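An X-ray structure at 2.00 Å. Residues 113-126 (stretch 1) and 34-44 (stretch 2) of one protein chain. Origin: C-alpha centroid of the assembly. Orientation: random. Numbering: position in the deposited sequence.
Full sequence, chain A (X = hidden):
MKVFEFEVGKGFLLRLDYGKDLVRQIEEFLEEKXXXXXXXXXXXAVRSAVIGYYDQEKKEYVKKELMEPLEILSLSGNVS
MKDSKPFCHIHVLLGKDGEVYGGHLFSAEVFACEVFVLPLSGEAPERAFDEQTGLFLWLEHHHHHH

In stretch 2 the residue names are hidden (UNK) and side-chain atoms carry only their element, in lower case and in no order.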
ATOM      1  N   CYS A 113      -1.909  15.370   4.490  1.00 19.99           N
ATOM      2  CA  CYS A 113      -2.236  14.102   3.854  1.00 18.76           C
ATOM      3  C   CYS A 113      -2.340  14.194   2.339  1.00 18.83           C
ATOM      4  O   CYS A 113      -3.026  15.053   1.805  1.00 18.35           O
ATOM      5  CB  CYS A 113      -3.550  13.565   4.428  1.00 20.65           C
ATOM      6  SG  CYS A 113      -3.977  11.893   3.892  1.00 19.93           S
ATOM      7  N   GLU A 114      -1.639  13.295   1.659  1.00 18.21           N
ATOM      8  CA  GLU A 114      -1.638  13.237   0.208  1.00 17.43           C
ATOM      9  C   GLU A 114      -2.276  11.895  -0.127  1.00 17.70           C
ATOM     10  O   GLU A 114      -1.756  10.836   0.220  1.00 16.87           O
ATOM     11  CB  GLU A 114      -0.197  13.342  -0.312  1.00 17.59           C
ATOM     12  CG  GLU A 114       0.523  14.578   0.254  1.00 16.77           C
ATOM     13  CD  GLU A 114       1.980  14.744  -0.196  1.00 18.66           C
ATOM     14  OE1 GLU A 114       2.648  13.743  -0.526  1.00 16.39           O
ATOM     15  OE2 GLU A 114       2.466  15.895  -0.191  1.00 15.48           O
ATOM     16  N   VAL A 115      -3.418  11.957  -0.799  1.00 16.99           N
ATOM     17  CA  VAL A 115      -4.175  10.767  -1.136  1.00 17.83           C
ATOM     18  C   VAL A 115      -4.171  10.457  -2.622  1.00 17.36           C
ATOM     19  O   VAL A 115      -4.258  11.360  -3.453  1.00 19.33           O
ATOM     20  CB  VAL A 115      -5.658  10.925  -0.689  1.00 16.83           C
ATOM     21  CG1 VAL A 115      -6.401   9.606  -0.839  1.00 17.15           C
ATOM     22  CG2 VAL A 115      -5.721  11.427   0.744  1.00 18.77           C
ATOM     23  N   PHE A 116      -4.057   9.178  -2.952  1.00 15.73           N
ATOM     24  CA  PHE A 116      -4.104   8.770  -4.345  1.00 16.59           C
ATOM     25  C   PHE A 116      -5.429   8.055  -4.500  1.00 16.23           C
ATOM     26  O   PHE A 116      -5.709   7.099  -3.781  1.00 15.17           O
ATOM     27  CB  PHE A 116      -2.973   7.802  -4.701  1.00 16.72           C
ATOM     28  CG  PHE A 116      -3.087   7.231  -6.093  1.00 19.16           C
ATOM     29  CD1 PHE A 116      -3.232   8.072  -7.195  1.00 20.23           C
ATOM     30  CD2 PHE A 116      -3.062   5.855  -6.304  1.00 20.21           C
ATOM     31  CE1 PHE A 116      -3.359   7.558  -8.482  1.00 21.59           C
ATOM     32  CE2 PHE A 116      -3.186   5.330  -7.584  1.00 21.69           C
ATOM     33  CZ  PHE A 116      -3.334   6.182  -8.679  1.00 20.28           C
ATOM     34  N   VAL A 117      -6.255   8.534  -5.415  1.00 16.50           N
ATOM     35  CA  VAL A 117      -7.546   7.906  -5.645  1.00 18.60           C
ATOM     36  C   VAL A 117      -7.592   7.362  -7.063  1.00 18.09           C
ATOM     37  O   VAL A 117      -7.378   8.099  -8.023  1.00 20.10           O
ATOM     38  CB  VAL A 117      -8.695   8.903  -5.450  1.00 17.87           C
ATOM     39  CG1 VAL A 117     -10.024   8.229  -5.749  1.00 19.38           C
ATOM     40  CG2 VAL A 117      -8.671   9.441  -4.029  1.00 17.32           C
ATOM     41  N   LEU A 118      -7.858   6.067  -7.185  1.00 19.27           N
ATOM     42  CA  LEU A 118      -7.938   5.425  -8.492  1.00 18.49           C
ATOM     43  C   LEU A 118      -9.372   4.966  -8.699  1.00 19.60           C
ATOM     44  O   LEU A 118      -9.759   3.883  -8.245  1.00 18.35           O
ATOM     45  CB  LEU A 118      -6.993   4.218  -8.552  1.00 19.18           C
ATOM     46  CG  LEU A 118      -6.851   3.496  -9.894  1.00 18.66           C
ATOM     47  CD1 LEU A 118      -6.143   4.393 -10.899  1.00 19.98           C
ATOM     48  CD2 LEU A 118      -6.053   2.225  -9.698  1.00 22.29           C
ATOM     49  N   PRO A 119     -10.192   5.798  -9.364  1.00 20.70           N
ATOM     50  CA  PRO A 119     -11.588   5.421  -9.601  1.00 20.79           C
ATOM     51  C   PRO A 119     -11.679   4.178 -10.483  1.00 21.52           C
ATOM     52  O   PRO A 119     -10.849   3.967 -11.372  1.00 19.39           O
ATOM     53  CB  PRO A 119     -12.177   6.667 -10.268  1.00 20.72           C
ATOM     54  CG  PRO A 119     -10.991   7.272 -10.967  1.00 21.36           C
ATOM     55  CD  PRO A 119      -9.899   7.124  -9.938  1.00 18.60           C
ATOM     56  N   LEU A 120     -12.682   3.349 -10.215  1.00 19.42           N
ATOM     57  CA  LEU A 120     -12.886   2.129 -10.977  1.00 19.56           C
ATOM     58  C   LEU A 120     -14.247   2.216 -11.651  1.00 19.81           C
ATOM     59  O   LEU A 120     -15.284   2.310 -10.981  1.00 18.82           O
ATOM     60  CB  LEU A 120     -12.812   0.917 -10.042  1.00 18.83           C
ATOM     61  CG  LEU A 120     -11.446   0.749  -9.369  1.00 18.25           C
ATOM     62  CD1 LEU A 120     -11.532  -0.245  -8.218  1.00 19.86           C
ATOM     63  CD2 LEU A 120     -10.435   0.296 -10.402  1.00 16.69           C
ATOM     64  N   SER A 121     -14.228   2.209 -12.981  1.00 18.07           N
ATOM     65  CA  SER A 121     -15.441   2.294 -13.788  1.00 17.72           C
ATOM     66  C   SER A 121     -16.044   0.908 -14.055  1.00 17.49           C
ATOM     67  O   SER A 121     -15.453   0.078 -14.743  1.00 16.07           O
ATOM     68  CB  SER A 121     -15.119   3.001 -15.111  1.00 16.67           C
ATOM     69  OG  SER A 121     -16.191   2.922 -16.033  1.00 18.85           O
ATOM     70  N   GLY A 122     -17.228   0.670 -13.502  1.00 17.91           N
ATOM     71  CA  GLY A 122     -17.902  -0.606 -13.679  1.00 16.39           C
ATOM     72  C   GLY A 122     -18.968  -0.703 -12.608  1.00 19.91           C
ATOM     73  O   GLY A 122     -19.251   0.285 -11.934  1.00 18.29           O
ATOM     74  N   GLU A 123     -19.569  -1.873 -12.440  1.00 21.86           N
ATOM     75  CA  GLU A 123     -20.598  -2.023 -11.415  1.00 23.80           C
ATOM     76  C   GLU A 123     -19.965  -1.971 -10.030  1.00 22.77           C
ATOM     77  O   GLU A 123     -19.146  -2.810  -9.684  1.00 22.37           O
ATOM     78  CB  GLU A 123     -21.342  -3.345 -11.596  1.00 23.92           C
ATOM     79  CG  GLU A 123     -22.073  -3.450 -12.918  1.00 28.79           C
ATOM     80  CD  GLU A 123     -23.019  -2.285 -13.144  1.00 31.77           C
ATOM     81  OE1 GLU A 123     -23.684  -1.870 -12.172  1.00 33.16           O
ATOM     82  OE2 GLU A 123     -23.110  -1.793 -14.290  1.00 34.03           O
ATOM     83  N   ALA A 124     -20.348  -0.976  -9.239  1.00 23.15           N
ATOM     84  CA  ALA A 124     -19.809  -0.820  -7.897  1.00 23.80           C
ATOM     85  C   ALA A 124     -20.334  -1.875  -6.931  1.00 23.32           C
ATOM     86  O   ALA A 124     -21.529  -2.169  -6.901  1.00 21.71           O
ATOM     87  CB  ALA A 124     -20.138   0.576  -7.359  1.00 22.73           C
ATOM     88  N   PRO A 125     -19.438  -2.475  -6.137  1.00 24.99           N
ATOM     89  CA  PRO A 125     -19.907  -3.486  -5.189  1.00 25.09           C
ATOM     90  C   PRO A 125     -20.691  -2.814  -4.063  1.00 26.68           C
ATOM     91  O   PRO A 125     -20.356  -1.704  -3.632  1.00 24.54           O
ATOM     92  CB  PRO A 125     -18.617  -4.144  -4.710  1.00 24.33           C
ATOM     93  CG  PRO A 125     -17.602  -3.059  -4.845  1.00 26.60           C
ATOM     94  CD  PRO A 125     -17.967  -2.400  -6.152  1.00 24.42           C
ATOM     95  N   GLU A 126     -21.750  -3.484  -3.617  1.00 25.79           N
ATOM     96  CA  GLU A 126     -22.591  -2.969  -2.553  1.00 27.21           C
ATOM     97  C   GLU A 126     -22.357  -3.789  -1.294  1.00 26.23           C
ATOM     98  O   GLU A 126     -22.211  -5.012  -1.357  1.00 26.76           O
ATOM     99  CB  GLU A 126     -24.064  -3.058  -2.951  1.00 31.09           C
ATOM    100  CG  GLU A 126     -24.417  -2.353  -4.247  1.00 35.26           C
ATOM    101  CD  GLU A 126     -25.910  -2.361  -4.511  1.00 38.79           C
ATOM    102  OE1 GLU A 126     -26.651  -1.795  -3.679  1.00 41.78           O
ATOM    103  OE2 GLU A 126     -26.340  -2.932  -5.537  1.00 37.92           O
ATOM    104  N   UNK A  34     -18.739  11.750  -7.931  1.00 21.10           N
ATOM    105  CA  UNK A  34     -19.627  10.644  -8.233  1.00 21.69           C
ATOM    106  C   UNK A  34     -18.873   9.336  -8.417  1.00 20.60           C
ATOM    107  O   UNK A  34     -19.236   8.521  -9.264  1.00 21.79           O
ATOM    108  N   UNK A  35     -17.816   9.139  -7.634  1.00 19.55           N
ATOM    109  CA  UNK A  35     -17.027   7.907  -7.703  1.00 22.42           C
ATOM    110  C   UNK A  35     -17.666   6.891  -6.751  1.00 20.47           C
ATOM    111  O   UNK A  35     -17.767   7.149  -5.556  1.00 19.32           O
ATOM    112  c   UNK A  35     -14.744   6.878  -7.488  1.00 21.85           C
ATOM    113  c   UNK A  35     -14.813   9.128  -9.448  1.00 28.96           C
ATOM    114  c   UNK A  35     -15.566   8.136  -7.239  1.00 22.91           C
ATOM    115  c   UNK A  35     -14.946   9.328  -7.975  1.00 23.11           C
ATOM    116  N   UNK A  36     -18.088   5.744  -7.272  1.00 20.79           N
ATOM    117  CA  UNK A  36     -18.725   4.723  -6.441  1.00 22.03           C
ATOM    118  C   UNK A  36     -17.852   3.509  -6.161  1.00 21.86           C
ATOM    119  O   UNK A  36     -18.172   2.694  -5.296  1.00 21.85           O
ATOM    120  c   UNK A  36     -21.057   6.632  -6.762  1.00 27.43           C
ATOM    121  c   UNK A  36     -20.035   4.266  -7.088  1.00 23.49           C
ATOM    122  c   UNK A  36     -21.056   5.353  -7.213  1.00 26.73           C
ATOM    123  n   UNK A  36     -22.243   7.200  -7.157  1.00 28.51           N
ATOM    124  c   UNK A  36     -22.948   6.304  -7.825  1.00 29.27           C
ATOM    125  n   UNK A  36     -22.255   5.180  -7.872  1.00 28.92           N
ATOM    126  N   UNK A  37     -16.751   3.390  -6.895  1.00 20.79           N
ATOM    127  CA  UNK A  37     -15.826   2.277  -6.720  1.00 19.01           C
ATOM    128  C   UNK A  37     -14.416   2.793  -6.983  1.00 18.71           C
ATOM    129  O   UNK A  37     -14.186   3.493  -7.965  1.00 17.02           O
ATOM    130  c   UNK A  37     -16.172   1.154  -7.695  1.00 14.04           C
ATOM    131  N   UNK A  38     -13.477   2.459  -6.105  1.00 19.75           N
ATOM    132  CA  UNK A  38     -12.101   2.919  -6.272  1.00 20.33           C
ATOM    133  C   UNK A  38     -11.120   2.271  -5.310  1.00 21.40           C
ATOM    134  O   UNK A  38     -11.512   1.617  -4.344  1.00 22.11           O
ATOM    135  c   UNK A  38     -12.041   4.434  -6.102  1.00 17.54           C
ATOM    136  N   UNK A  39      -9.836   2.449  -5.608  1.00 20.48           N
ATOM    137  CA  UNK A  39      -8.762   1.951  -4.764  1.00 21.20           C
ATOM    138  C   UNK A  39      -8.188   3.211  -4.131  1.00 21.00           C
ATOM    139  O   UNK A  39      -8.050   4.233  -4.805  1.00 19.89           O
ATOM    140  n   UNK A  39      -5.089  -0.036  -3.339  1.00 24.22           N
ATOM    141  c   UNK A  39      -7.679   1.264  -5.592  1.00 22.51           C
ATOM    142  c   UNK A  39      -6.420   0.082  -3.655  1.00 21.96           C
ATOM    143  n   UNK A  39      -5.201   1.142  -5.127  1.00 22.42           N
ATOM    144  c   UNK A  39      -4.375   0.613  -4.244  1.00 22.64           C
ATOM    145  c   UNK A  39      -6.499   0.824  -4.784  1.00 22.77           C
ATOM    146  N   UNK A  40      -7.856   3.138  -2.847  1.00 21.75           N
ATOM    147  CA  UNK A  40      -7.335   4.288  -2.120  1.00 20.63           C
ATOM    148  C   UNK A  40      -5.989   4.038  -1.466  1.00 20.88           C
ATOM    149  O   UNK A  40      -5.739   2.961  -0.928  1.00 17.82           O
ATOM    150  c   UNK A  40      -9.635   5.147  -1.578  1.00 23.56           C
ATOM    151  c   UNK A  40      -8.293   4.703  -0.994  1.00 22.88           C
ATOM    152  c   UNK A  40     -10.715   5.331  -0.520  1.00 26.73           C
ATOM    153  c   UNK A  40      -7.658   5.795  -0.148  1.00 22.48           C
ATOM    154  N   UNK A  41      -5.141   5.060  -1.488  1.00 19.02           N
ATOM    155  CA  UNK A  41      -3.831   4.983  -0.866  1.00 17.88           C
ATOM    156  C   UNK A  41      -3.442   6.382  -0.377  1.00 17.52           C
ATOM    157  O   UNK A  41      -3.797   7.375  -1.001  1.00 18.67           O
ATOM    158  c   UNK A  41      -2.804   4.481  -1.870  1.00 14.51           C
ATOM    159  o   UNK A  41      -1.541   4.357  -1.254  1.00 18.49           O
ATOM    160  N   UNK A  42      -2.726   6.463   0.739  1.00 17.51           N
ATOM    161  CA  UNK A  42      -2.311   7.764   1.256  1.00 18.36           C
ATOM    162  C   UNK A  42      -1.128   7.674   2.204  1.00 18.51           C
ATOM    163  O   UNK A  42      -0.835   6.614   2.755  1.00 18.66           O
ATOM    164  c   UNK A  42      -3.489   8.446   1.966  1.00 15.68           C
ATOM    165  N   UNK A  43      -0.435   8.797   2.368  1.00 18.02           N
ATOM    166  CA  UNK A  43       0.691   8.888   3.286  1.00 18.01           C
ATOM    167  C   UNK A  43       0.645  10.293   3.866  1.00 16.90           C
ATOM    168  O   UNK A  43      -0.080  11.146   3.364  1.00 15.62           O
ATOM    169  c   UNK A  43       2.067   8.675   2.603  1.00 18.30           C
ATOM    170  c   UNK A  43       2.295   9.721   1.510  1.00 18.58           C
ATOM    171  c   UNK A  43       2.165   7.265   2.040  1.00 18.10           C
ATOM    172  c   UNK A  43       3.737   9.722   0.972  1.00 21.43           C
ATOM    173  N   UNK A  44       1.416  10.535   4.916  1.00 17.03           N
ATOM    174  CA  UNK A  44       1.412  11.852   5.521  1.00 17.27           C
ATOM    175  C   UNK A  44       1.440  11.730   7.025  1.00 16.89           C
ATOM    176  O   UNK A  44       2.111  10.855   7.558  1.00 18.62           O
TER

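Position 34 has backbone atoms and no side-chain atoms. Its phi is positive, which favours a residue without CB. It is Gly 34.

Position 35 carries four carbons, forked at the first, with one arm two carbons long. The end carbon of that arm lies 3.7 Å from CB of Pro 119. This is Ile 35.

Position 36 has one carbon followed by a five-membered ring of three carbons and two nitrogens. The ring leads away from stretch 1, while CB is 3.7 Å from CB of Ala 124. The ring is an imidazole, so His 36.

Position 37 has a single side-chain carbon. This CB points toward stretch 1 and lies 4.1 Å from CB of Leu 120 and 4.0 Å from CB of Ala 124. O of position 37 accepts a hydrogen bond from N of Leu 120 at 2.7 Å. This is Ala 37.

Position 38 also has one carbon. This CB is 3.2 Å from O of Leu 118 and 3.7 Å from CA of Pro 119. It is Ala 38.

Position 39 repeats the one carbon and five-membered ring with two nitrogens. The ring leads away. The backbone pairs twice with Leu 118: N of position 39 to O of Leu 118, and N of Leu 118 to O of position 39, both 3.0 Å. This is His 39. Its NE2 is hydrogen-bonded elsewhere in the structure.

Position 40 has four carbons, forked at the first, with one longer arm. The carbon of the short arm is 4.1 Å from CG1 of Val 115. This is Ile 40.

Position 41 has one carbon and one oxygen. N of Phe 116 donates to O of position 41 at 2.7 Å. This is Ser 41.

Position 42 has one carbon. This CB packs 3.9 Å from CG2 of Val 115 and 4.0 Å from SG of Cys 113. It is Ala 42.

Position 43 shows the forked four-carbon pattern again. O of position 43 accepts from N of Glu 114 at 3.2 Å. This is Ile 43.

Position 44 has no side-chain atoms. A CB here would sit 3.1 Å from CA of Cys 113 and jam against the preceding carbonyl. This is Gly 44.

The contact is an antiparallel strand pairing. Backbone hydrogen bonds fix the register, so Glu 114, Phe 116 and Leu 118 share one face with Ile 43, Ser 41 and His 39. Val 115, Val 117 and Pro 119 share the other with Ala 42, Ile 40 and Ala 38. Next to the last pair, Ala 37 packs against Leu 120, Ala 124 and Pro 125.

Stretch 2 34-44: GIHAAHISAIG
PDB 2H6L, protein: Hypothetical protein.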